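Local coordinates for protein methyltransferase (Streptococcus mutans, PDB 2B78) that probably transfers methyl groups from S-adenosylmethionine to RNA, pairing a PUA-like domain with a Rossmann-like methyltransferase domain, at residues Phe9-Lys12 against Lys13-Gly17; Gln141-Pro144 against Asn145-Gly148; Trp123-Ser126 against Phe127-Gln130. All coordinates share one frame; numbering follows the deposited sequence.

Contact 1: residues Phe9-Lys12 against Lys13-Gly17; sequences FAEK and KLKRG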
ATOM      1  N   PHE A   9     -17.139   5.198 -23.774  1.00 22.22           N
ATOM      2  CA  PHE A   9     -16.880   4.857 -22.376  1.00 23.59           C
ATOM      3  C   PHE A   9     -15.657   5.600 -21.836  1.00 23.14           C
ATOM      4  O   PHE A   9     -15.697   6.167 -20.746  1.00 23.90           O
ATOM      5  CB  PHE A   9     -16.662   3.348 -22.221  1.00 23.77           C
ATOM      6  CG  PHE A   9     -17.069   2.818 -20.875  1.00 23.89           C
ATOM      7  CD1 PHE A   9     -18.417   2.704 -20.542  1.00 23.43           C
ATOM      8  CD2 PHE A   9     -16.113   2.460 -19.931  1.00 23.62           C
ATOM      9  CE1 PHE A   9     -18.805   2.242 -19.285  1.00 23.99           C
ATOM     10  CE2 PHE A   9     -16.487   1.996 -18.672  1.00 24.02           C
ATOM     11  CZ  PHE A   9     -17.837   1.888 -18.347  1.00 24.09           C
ATOM     12  N   ALA A  10     -14.565   5.579 -22.590  1.00 22.37           N
ATOM     13  CA  ALA A  10     -13.352   6.271 -22.168  1.00 22.20           C
ATOM     14  C   ALA A  10     -13.668   7.742 -21.925  1.00 21.21           C
ATOM     15  O   ALA A  10     -13.179   8.346 -20.970  1.00 23.18           O
ATOM     16  CB  ALA A  10     -12.271   6.133 -23.244  1.00 20.48           C
ATOM     17  N   GLU A  11     -14.505   8.305 -22.788  1.00 22.34           N
ATOM     18  CA  GLU A  11     -14.904   9.709 -22.705  1.00 22.23           C
ATOM     19  C   GLU A  11     -15.640  10.065 -21.408  1.00 22.01           C
ATOM     20  O   GLU A  11     -15.233  10.975 -20.688  1.00 21.95           O
ATOM     21  CB  GLU A  11     -15.795  10.062 -23.902  1.00 21.85           C
ATOM     22  CG  GLU A  11     -16.052  11.548 -24.065  1.00 22.60           C
ATOM     23  CD  GLU A  11     -17.049  11.856 -25.168  1.00 22.97           C
ATOM     24  OE1 GLU A  11     -16.974  11.218 -26.236  1.00 24.56           O
ATOM     25  OE2 GLU A  11     -17.903  12.746 -24.967  1.00 23.79           O
ATOM     26  N   LYS A  12     -16.725   9.358 -21.111  1.00 21.82           N
ATOM     27  CA  LYS A  12     -17.485   9.651 -19.902  1.00 22.83           C
ATOM     28  C   LYS A  12     -16.601   9.564 -18.660  1.00 23.38           C
ATOM     29  O   LYS A  12     -16.738  10.366 -17.739  1.00 23.47           O
ATOM     30  CB  LYS A  12     -18.696   8.708 -19.774  1.00 23.20           C
ATOM     31  CG  LYS A  12     -18.356   7.231 -19.676  1.00 25.72           C
ATOM     32  CD  LYS A  12     -19.589   6.343 -19.877  1.00 27.92           C
ATOM     33  CE  LYS A  12     -20.272   5.935 -18.570  1.00 30.03           C
ATOM     34  NZ  LYS A  12     -20.941   7.040 -17.822  1.00 30.82           N
ATOM     35  N   LYS A  13     -15.683   8.606 -18.634  1.00 23.13           N
ATOM     36  CA  LYS A  13     -14.798   8.473 -17.483  1.00 23.48           C
ATOM     37  C   LYS A  13     -13.888   9.688 -17.376  1.00 23.34           C
ATOM     38  O   LYS A  13     -13.731  10.260 -16.295  1.00 22.60           O
ATOM     39  CB  LYS A  13     -13.974   7.188 -17.588  1.00 23.48           C
ATOM     40  CG  LYS A  13     -14.809   5.934 -17.381  1.00 23.19           C
ATOM     41  CD  LYS A  13     -14.034   4.657 -17.660  1.00 24.20           C
ATOM     42  CE  LYS A  13     -13.037   4.346 -16.560  1.00 24.09           C
ATOM     43  NZ  LYS A  13     -12.411   3.008 -16.764  1.00 22.38           N
ATOM     44  N   LEU A  14     -13.298  10.090 -18.498  1.00 22.59           N
ATOM     45  CA  LEU A  14     -12.424  11.258 -18.510  1.00 22.11           C
ATOM     46  C   LEU A  14     -13.180  12.474 -18.004  1.00 21.77           C
ATOM     47  O   LEU A  14     -12.689  13.198 -17.141  1.00 22.40           O
ATOM     48  CB  LEU A  14     -11.897  11.534 -19.924  1.00 20.31           C
ATOM     49  CG  LEU A  14     -10.740  10.661 -20.405  1.00 19.76           C
ATOM     50  CD1 LEU A  14     -10.476  10.906 -21.889  1.00 17.17           C
ATOM     51  CD2 LEU A  14      -9.499  10.972 -19.566  1.00 19.33           C
ATOM     52  N   LYS A  15     -14.382  12.692 -18.531  1.00 22.91           N
ATOM     53  CA  LYS A  15     -15.183  13.835 -18.111  1.00 23.71           C
ATOM     54  C   LYS A  15     -15.606  13.753 -16.646  1.00 22.73           C
ATOM     55  O   LYS A  15     -15.846  14.775 -16.013  1.00 23.53           O
ATOM     56  CB  LYS A  15     -16.421  13.983 -19.008  1.00 24.82           C
ATOM     57  CG  LYS A  15     -16.090  14.314 -20.461  1.00 27.31           C
ATOM     58  CD  LYS A  15     -17.323  14.708 -21.276  1.00 29.39           C
ATOM     59  CE  LYS A  15     -18.325  13.569 -21.414  1.00 31.41           C
ATOM     60  NZ  LYS A  15     -19.481  13.943 -22.289  1.00 33.41           N
ATOM     61  N   ARG A  16     -15.685  12.537 -16.111  1.00 22.43           N
ATOM     62  CA  ARG A  16     -16.085  12.325 -14.720  1.00 21.64           C
ATOM     63  C   ARG A  16     -14.918  12.538 -13.753  1.00 21.62           C
ATOM     64  O   ARG A  16     -15.104  12.575 -12.533  1.00 20.13           O
ATOM     65  CB  ARG A  16     -16.623  10.905 -14.552  1.00 22.95           C
ATOM     66  CG  ARG A  16     -17.330  10.628 -13.229  1.00 25.37           C
ATOM     67  CD  ARG A  16     -17.547   9.129 -13.062  1.00 27.34           C
ATOM     68  NE  ARG A  16     -17.970   8.522 -14.317  1.00 28.63           N
ATOM     69  CZ  ARG A  16     -17.480   7.388 -14.802  1.00 27.61           C
ATOM     70  NH1 ARG A  16     -16.544   6.727 -14.132  1.00 27.04           N
ATOM     71  NH2 ARG A  16     -17.919   6.924 -15.960  1.00 28.20           N
ATOM     72  N   GLY A  17     -13.711  12.652 -14.298  1.00 20.45           N
ATOM     73  CA  GLY A  17     -12.550  12.860 -13.451  1.00 19.94           C
ATOM     74  C   GLY A  17     -11.682  11.634 -13.235  1.00 20.21           C
ATOM     75  O   GLY A  17     -10.811  11.630 -12.363  1.00 20.90           O
TER
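The guanidinium of R16 has the CA of K13 over one face, 3.7 Å above the plane and displaced toward the rim, while K12 NZ lies at its edge, near the plane, 3.6 Å from R16 NH2. The F9 ring meets the K13 chain obliquely, with K13 CD 3.8 Å from F9 CE2. F9 sits in the first turn and R16 in the last of helix 8-16, in the PUA-like domain, and the F9-K13, E11-K15 and K12-R16 pairs are spaced i to i+4. K12 and R16 run alongside each other, pointing the same way; the K12 chain bends at its third and fourth torsions, which bring its ammonium beside the arginine. Two like charges so near each other would be expected to repel mildly. On another side of the helix E11 and K15 also lie side by side: E11 OE2 receives K15 NZ at 3.3 Å, a weak hydrogen bond within a salt bridge. K13 NZ turns elsewhere, to a salt bridge with D25, while A10 and L14 pack on Y26. Backbone bonds tie each of residues 9 to 12 to the residue four on, the straightest being K15 N to E11 O at 2.9 Å (172°). G17 then takes positive phi, 103°, and closes the helix in a Schellman motif, its N bonded to L14 O at 3.1 Å.

Contact 2: residues Gln141-Pro144 against Asn145-Gly148; sequences QVYP and NFLG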
ATOM      1  N   GLN A 141      13.164  21.206  -5.190  1.00 18.02           N
ATOM      2  CA  GLN A 141      12.932  22.626  -4.934  1.00 18.21           C
ATOM      3  C   GLN A 141      11.813  22.803  -3.908  1.00 17.13           C
ATOM      4  O   GLN A 141      11.896  23.649  -3.014  1.00 17.11           O
ATOM      5  CB  GLN A 141      12.558  23.376  -6.218  1.00 18.38           C
ATOM      6  CG  GLN A 141      12.244  24.843  -5.948  1.00 19.92           C
ATOM      7  CD  GLN A 141      11.900  25.643  -7.190  1.00 21.19           C
ATOM      8  OE1 GLN A 141      12.639  25.636  -8.169  1.00 21.08           O
ATOM      9  NE2 GLN A 141      10.783  26.362  -7.141  1.00 21.71           N
ATOM     10  N   VAL A 142      10.769  21.991  -4.031  1.00 16.66           N
ATOM     11  CA  VAL A 142       9.628  22.071  -3.127  1.00 16.41           C
ATOM     12  C   VAL A 142       9.932  21.506  -1.738  1.00 16.43           C
ATOM     13  O   VAL A 142       9.448  22.030  -0.729  1.00 15.96           O
ATOM     14  CB  VAL A 142       8.409  21.345  -3.743  1.00 17.37           C
ATOM     15  CG1 VAL A 142       7.219  21.376  -2.777  1.00 15.51           C
ATOM     16  CG2 VAL A 142       8.045  22.008  -5.070  1.00 14.86           C
ATOM     17  N   TYR A 143      10.739  20.446  -1.691  1.00 16.23           N
ATOM     18  CA  TYR A 143      11.132  19.805  -0.427  1.00 17.23           C
ATOM     19  C   TYR A 143      12.654  19.799  -0.387  1.00 18.60           C
ATOM     20  O   TYR A 143      13.280  18.755  -0.561  1.00 18.67           O
ATOM     21  CB  TYR A 143      10.635  18.358  -0.388  1.00 16.70           C
ATOM     22  CG  TYR A 143       9.162  18.190  -0.086  1.00 16.54           C
ATOM     23  CD1 TYR A 143       8.688  18.251   1.228  1.00 16.33           C
ATOM     24  CD2 TYR A 143       8.251  17.921  -1.102  1.00 14.98           C
ATOM     25  CE1 TYR A 143       7.345  18.038   1.523  1.00 15.26           C
ATOM     26  CE2 TYR A 143       6.897  17.702  -0.819  1.00 16.52           C
ATOM     27  CZ  TYR A 143       6.456  17.759   0.496  1.00 15.67           C
ATOM     28  OH  TYR A 143       5.139  17.507   0.787  1.00 17.90           O
ATOM     29  N   PRO A 144      13.270  20.967  -0.155  1.00 18.47           N
ATOM     30  CA  PRO A 144      14.728  21.112  -0.105  1.00 18.56           C
ATOM     31  C   PRO A 144      15.472  20.576   1.112  1.00 19.51           C
ATOM     32  O   PRO A 144      16.691  20.418   1.058  1.00 19.66           O
ATOM     33  CB  PRO A 144      14.915  22.619  -0.240  1.00 17.93           C
ATOM     34  CG  PRO A 144      13.749  23.140   0.562  1.00 18.10           C
ATOM     35  CD  PRO A 144      12.612  22.272   0.048  1.00 17.49           C
ATOM     36  N   ASN A 145      14.747  20.268   2.186  1.00 21.01           N
ATOM     37  CA  ASN A 145      15.382  19.837   3.425  1.00 21.46           C
ATOM     38  C   ASN A 145      15.621  18.352   3.722  1.00 21.55           C
ATOM     39  O   ASN A 145      16.058  18.008   4.824  1.00 20.45           O
ATOM     40  CB  ASN A 145      14.647  20.488   4.602  1.00 22.52           C
ATOM     41  CG  ASN A 145      14.560  22.005   4.465  1.00 24.43           C
ATOM     42  OD1 ASN A 145      15.477  22.645   3.952  1.00 25.30           O
ATOM     43  ND2 ASN A 145      13.460  22.586   4.934  1.00 25.09           N
ATOM     44  N   PHE A 146      15.334  17.466   2.777  1.00 21.82           N
ATOM     45  CA  PHE A 146      15.590  16.053   3.030  1.00 21.86           C
ATOM     46  C   PHE A 146      17.091  15.817   2.865  1.00 21.62           C
ATOM     47  O   PHE A 146      17.738  16.480   2.059  1.00 20.35           O
ATOM     48  CB  PHE A 146      14.787  15.178   2.066  1.00 22.42           C
ATOM     49  CG  PHE A 146      13.349  15.015   2.470  1.00 23.49           C
ATOM     50  CD1 PHE A 146      13.016  14.309   3.624  1.00 24.49           C
ATOM     51  CD2 PHE A 146      12.333  15.579   1.718  1.00 22.22           C
ATOM     52  CE1 PHE A 146      11.692  14.173   4.019  1.00 23.35           C
ATOM     53  CE2 PHE A 146      11.003  15.445   2.107  1.00 23.04           C
ATOM     54  CZ  PHE A 146      10.685  14.742   3.257  1.00 23.06           C
ATOM     55  N   LEU A 147      17.639  14.881   3.631  1.00 21.10           N
ATOM     56  CA  LEU A 147      19.072  14.592   3.571  1.00 21.50           C
ATOM     57  C   LEU A 147      19.484  13.760   2.363  1.00 21.56           C
ATOM     58  O   LEU A 147      20.615  13.875   1.870  1.00 22.72           O
ATOM     59  CB  LEU A 147      19.509  13.865   4.844  1.00 21.62           C
ATOM     60  CG  LEU A 147      19.182  14.526   6.183  1.00 21.37           C
ATOM     61  CD1 LEU A 147      19.733  13.653   7.293  1.00 21.99           C
ATOM     62  CD2 LEU A 147      19.780  15.926   6.251  1.00 21.31           C
ATOM     63  N   GLY A 148      18.577  12.914   1.891  1.00 20.30           N
ATOM     64  CA  GLY A 148      18.882  12.068   0.754  1.00 19.36           C
ATOM     65  C   GLY A 148      17.645  11.413   0.188  1.00 20.08           C
ATOM     66  O   GLY A 148      16.555  11.541   0.755  1.00 21.59           O
TER
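Y143 and F146, three residues apart, lie alongside each other and point the same way, and their rings carry this contact. The closest approach is from Y143 CD1 to F146 CE2, 3.7 Å, and the same F146 CE2 also lies 3.9 Å from Y143 CB. The ring centroids are 5.9 Å apart and the planes turned by 41°, an oblique aromatic pair in which one corner of the phenylalanine fits against the root of the tyrosine side chain. Both rings leave their backbones in the same sense, each CG opposite its own carbonyl carbon (chi1 -77° in Y143 and -80° in F146), which helps to set them next to one another.

Between them the chain turns through P144 and N145. These two side chains also run side by side, and N145 OD1 comes within 3.8 Å of P144 CG, a plain van der Waals approach. No hydrogen bond joins 141-144 to 145-148, so the link between the two halves, apart from the chain itself, is made by packing.

Further out, the Y143 ring stacks on F139, one turn back in the helix, and takes a cation-pi contact from K82, whose NZ also bonds to V142 O. Y143 and F146 both rest on L99 of strand 96-101, and F146 touches V119 of strand 118-123 as well. L147 and G148 are held by backbone bonds to D117 and V119.

Y143 is the first residue to leave helical geometry after helix 132-142, and G148 opens strand 148-153. The turn therefore completes a beta-alpha-beta crossover between the parallel strands 118-123 and 148-153, with its aromatic pair seated against the mixed sheet of residues 96-165.

Contact 3: residues Trp123-Ser126 against Phe127-Gln130; sequences WYNS and FVYQ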
ATOM      1  N   TRP A 123       8.807   4.500  -9.212  1.00 16.83           N
ATOM      2  CA  TRP A 123       8.398   4.668 -10.605  1.00 16.95           C
ATOM      3  C   TRP A 123       7.610   3.435 -11.065  1.00 17.45           C
ATOM      4  O   TRP A 123       8.152   2.327 -11.118  1.00 17.25           O
ATOM      5  CB  TRP A 123       9.638   4.854 -11.486  1.00 15.32           C
ATOM      6  CG  TRP A 123      10.630   5.844 -10.940  1.00 15.49           C
ATOM      7  CD1 TRP A 123      11.881   5.569 -10.465  1.00 14.67           C
ATOM      8  CD2 TRP A 123      10.440   7.258 -10.771  1.00 14.42           C
ATOM      9  NE1 TRP A 123      12.480   6.720 -10.011  1.00 15.39           N
ATOM     10  CE2 TRP A 123      11.621   7.771 -10.189  1.00 13.99           C
ATOM     11  CE3 TRP A 123       9.389   8.139 -11.060  1.00 14.00           C
ATOM     12  CZ2 TRP A 123      11.777   9.128  -9.880  1.00 13.40           C
ATOM     13  CZ3 TRP A 123       9.545   9.487 -10.753  1.00 14.03           C
ATOM     14  CH2 TRP A 123      10.733   9.968 -10.172  1.00 14.04           C
ATOM     15  N   TYR A 124       6.343   3.639 -11.427  1.00 17.65           N
ATOM     16  CA  TYR A 124       5.475   2.540 -11.846  1.00 18.43           C
ATOM     17  C   TYR A 124       5.423   2.240 -13.342  1.00 18.50           C
ATOM     18  O   TYR A 124       4.789   1.267 -13.755  1.00 18.66           O
ATOM     19  CB  TYR A 124       4.050   2.773 -11.325  1.00 18.28           C
ATOM     20  CG  TYR A 124       3.939   2.673  -9.824  1.00 17.92           C
ATOM     21  CD1 TYR A 124       4.577   3.596  -9.000  1.00 18.47           C
ATOM     22  CD2 TYR A 124       3.204   1.650  -9.224  1.00 19.70           C
ATOM     23  CE1 TYR A 124       4.490   3.506  -7.614  1.00 19.05           C
ATOM     24  CE2 TYR A 124       3.109   1.551  -7.830  1.00 19.59           C
ATOM     25  CZ  TYR A 124       3.757   2.486  -7.037  1.00 19.94           C
ATOM     26  OH  TYR A 124       3.673   2.409  -5.666  1.00 20.85           O
ATOM     27  N   ASN A 125       6.070   3.066 -14.158  1.00 17.92           N
ATOM     28  CA  ASN A 125       6.080   2.817 -15.592  1.00 17.85           C
ATOM     29  C   ASN A 125       7.321   3.423 -16.248  1.00 18.57           C
ATOM     30  O   ASN A 125       7.955   4.321 -15.691  1.00 17.39           O
ATOM     31  CB  ASN A 125       4.785   3.333 -16.243  1.00 17.37           C
ATOM     32  CG  ASN A 125       4.615   4.834 -16.128  1.00 18.53           C
ATOM     33  OD1 ASN A 125       5.353   5.605 -16.744  1.00 18.29           O
ATOM     34  ND2 ASN A 125       3.621   5.263 -15.344  1.00 18.29           N
ATOM     35  N   SER A 126       7.677   2.922 -17.427  1.00 18.42           N
ATOM     36  CA  SER A 126       8.870   3.408 -18.113  1.00 18.34           C
ATOM     37  C   SER A 126       8.828   4.878 -18.509  1.00 18.47           C
ATOM     38  O   SER A 126       9.873   5.540 -18.566  1.00 18.94           O
ATOM     39  CB  SER A 126       9.155   2.557 -19.351  1.00 18.41           C
ATOM     40  OG  SER A 126       8.057   2.555 -20.242  1.00 18.11           O
ATOM     41  N   PHE A 127       7.642   5.404 -18.796  1.00 18.24           N
ATOM     42  CA  PHE A 127       7.566   6.806 -19.183  1.00 17.10           C
ATOM     43  C   PHE A 127       8.014   7.767 -18.086  1.00 18.21           C
ATOM     44  O   PHE A 127       8.879   8.621 -18.319  1.00 19.14           O
ATOM     45  CB  PHE A 127       6.164   7.192 -19.623  1.00 15.32           C
ATOM     46  CG  PHE A 127       6.064   8.618 -20.083  1.00 14.78           C
ATOM     47  CD1 PHE A 127       6.636   9.013 -21.290  1.00 15.89           C
ATOM     48  CD2 PHE A 127       5.448   9.576 -19.287  1.00 12.37           C
ATOM     49  CE1 PHE A 127       6.600  10.345 -21.699  1.00 13.79           C
ATOM     50  CE2 PHE A 127       5.404  10.909 -19.683  1.00 13.65           C
ATOM     51  CZ  PHE A 127       5.984  11.295 -20.893  1.00 15.18           C
ATOM     52  N   VAL A 128       7.427   7.662 -16.898  1.00 17.35           N
ATOM     53  CA  VAL A 128       7.832   8.566 -15.827  1.00 16.88           C
ATOM     54  C   VAL A 128       9.299   8.345 -15.503  1.00 17.74           C
ATOM     55  O   VAL A 128      10.014   9.278 -15.138  1.00 19.73           O
ATOM     56  CB  VAL A 128       7.000   8.379 -14.545  1.00 14.81           C
ATOM     57  CG1 VAL A 128       5.556   8.775 -14.802  1.00 13.94           C
ATOM     58  CG2 VAL A 128       7.093   6.945 -14.067  1.00 14.82           C
ATOM     59  N   TYR A 129       9.753   7.108 -15.649  1.00 17.89           N
ATOM     60  CA  TYR A 129      11.142   6.803 -15.365  1.00 19.21           C
ATOM     61  C   TYR A 129      12.045   7.567 -16.328  1.00 19.78           C
ATOM     62  O   TYR A 129      13.061   8.117 -15.923  1.00 20.72           O
ATOM     63  CB  TYR A 129      11.388   5.295 -15.490  1.00 19.41           C
ATOM     64  CG  TYR A 129      12.777   4.884 -15.071  1.00 18.98           C
ATOM     65  CD1 TYR A 129      13.198   5.049 -13.752  1.00 19.17           C
ATOM     66  CD2 TYR A 129      13.693   4.385 -15.999  1.00 19.80           C
ATOM     67  CE1 TYR A 129      14.499   4.737 -13.362  1.00 17.92           C
ATOM     68  CE2 TYR A 129      15.000   4.065 -15.619  1.00 20.10           C
ATOM     69  CZ  TYR A 129      15.392   4.247 -14.300  1.00 18.55           C
ATOM     70  OH  TYR A 129      16.678   3.960 -13.914  1.00 17.90           O
ATOM     71  N   GLN A 130      11.673   7.622 -17.602  1.00 21.47           N
ATOM     72  CA  GLN A 130      12.510   8.327 -18.568  1.00 23.30           C
ATOM     73  C   GLN A 130      12.557   9.839 -18.337  1.00 22.61           C
ATOM     74  O   GLN A 130      13.549  10.491 -18.682  1.00 22.88           O
ATOM     75  CB  GLN A 130      12.062   8.015 -20.005  1.00 24.17           C
ATOM     76  CG  GLN A 130      10.713   8.584 -20.404  1.00 28.23           C
ATOM     77  CD  GLN A 130      10.362   8.262 -21.844  1.00 29.52           C
ATOM     78  OE1 GLN A 130      10.208   7.094 -22.213  1.00 29.45           O
ATOM     79  NE2 GLN A 130      10.241   9.298 -22.670  1.00 28.31           N
TER
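In N125 the CG sits between the backbone N and the carbonyl carbon (chi1 63°), a torsion that curls the side-chain amide back over the first turn of the helix that follows. There N125 OD1 accepts from V128 N at 2.9 Å; the bond is nearly straight at the hydrogen, though the donor is tilted from the carbonyl plane. Y129 CG, by contrast, lies opposite its backbone N (chi1 -174°), which sends the ring toward W123. The two side chains cross at about a right angle, the tyrosine edge directed at the indole face in an offset edge-to-face pair with planes at 63°. Y129 CD1 approaches W123 CD1 to 3.6 Å. V128 CG2 fills in beside the indole, 4.0 Å from W123 CE3.

N125 is thus the N-cap of helix 126-130, at the point where strand 118-123 gives way to it. The backbone supports the cap: Q130 N bonds to S126 O at 2.9 Å, and Y129 N reaches N125 O more weakly, at 3.3 Å. The cap residue itself is fixed by the PUA-like domain, since N125 ND2 donates to Y50 OH and Q54 OE1 of strand 45-54. F127 stacks on Y50, and N33 binds both S126 OG and Q130 OE1. At the other end, W123 NE1 bonds to E151 OE1 of the neighbouring strand 148-153.

The three contacts follow the chain in the order 1, 3, 2, and none touches another. Contact 1 lies on the PUA-like domain; contacts 3 and 2 sit at opposite ends of the parallel strands 118-123 and 148-153 in the sheet of residues 96-165. Contact 3 is intermediate: its centre is about 24 Å from that of contact 1 and about 21 Å from that of contact 2, while contacts 1 and 2 have centres about 36 Å apart. Strand 45-54 links two of them, meeting contact 1 through L46 and contact 3 through Y50. Helix 132-142 leads from contact 3 to contact 2. All lie away from the S-adenosylhomocysteine site at D242, R246, D271 and V272.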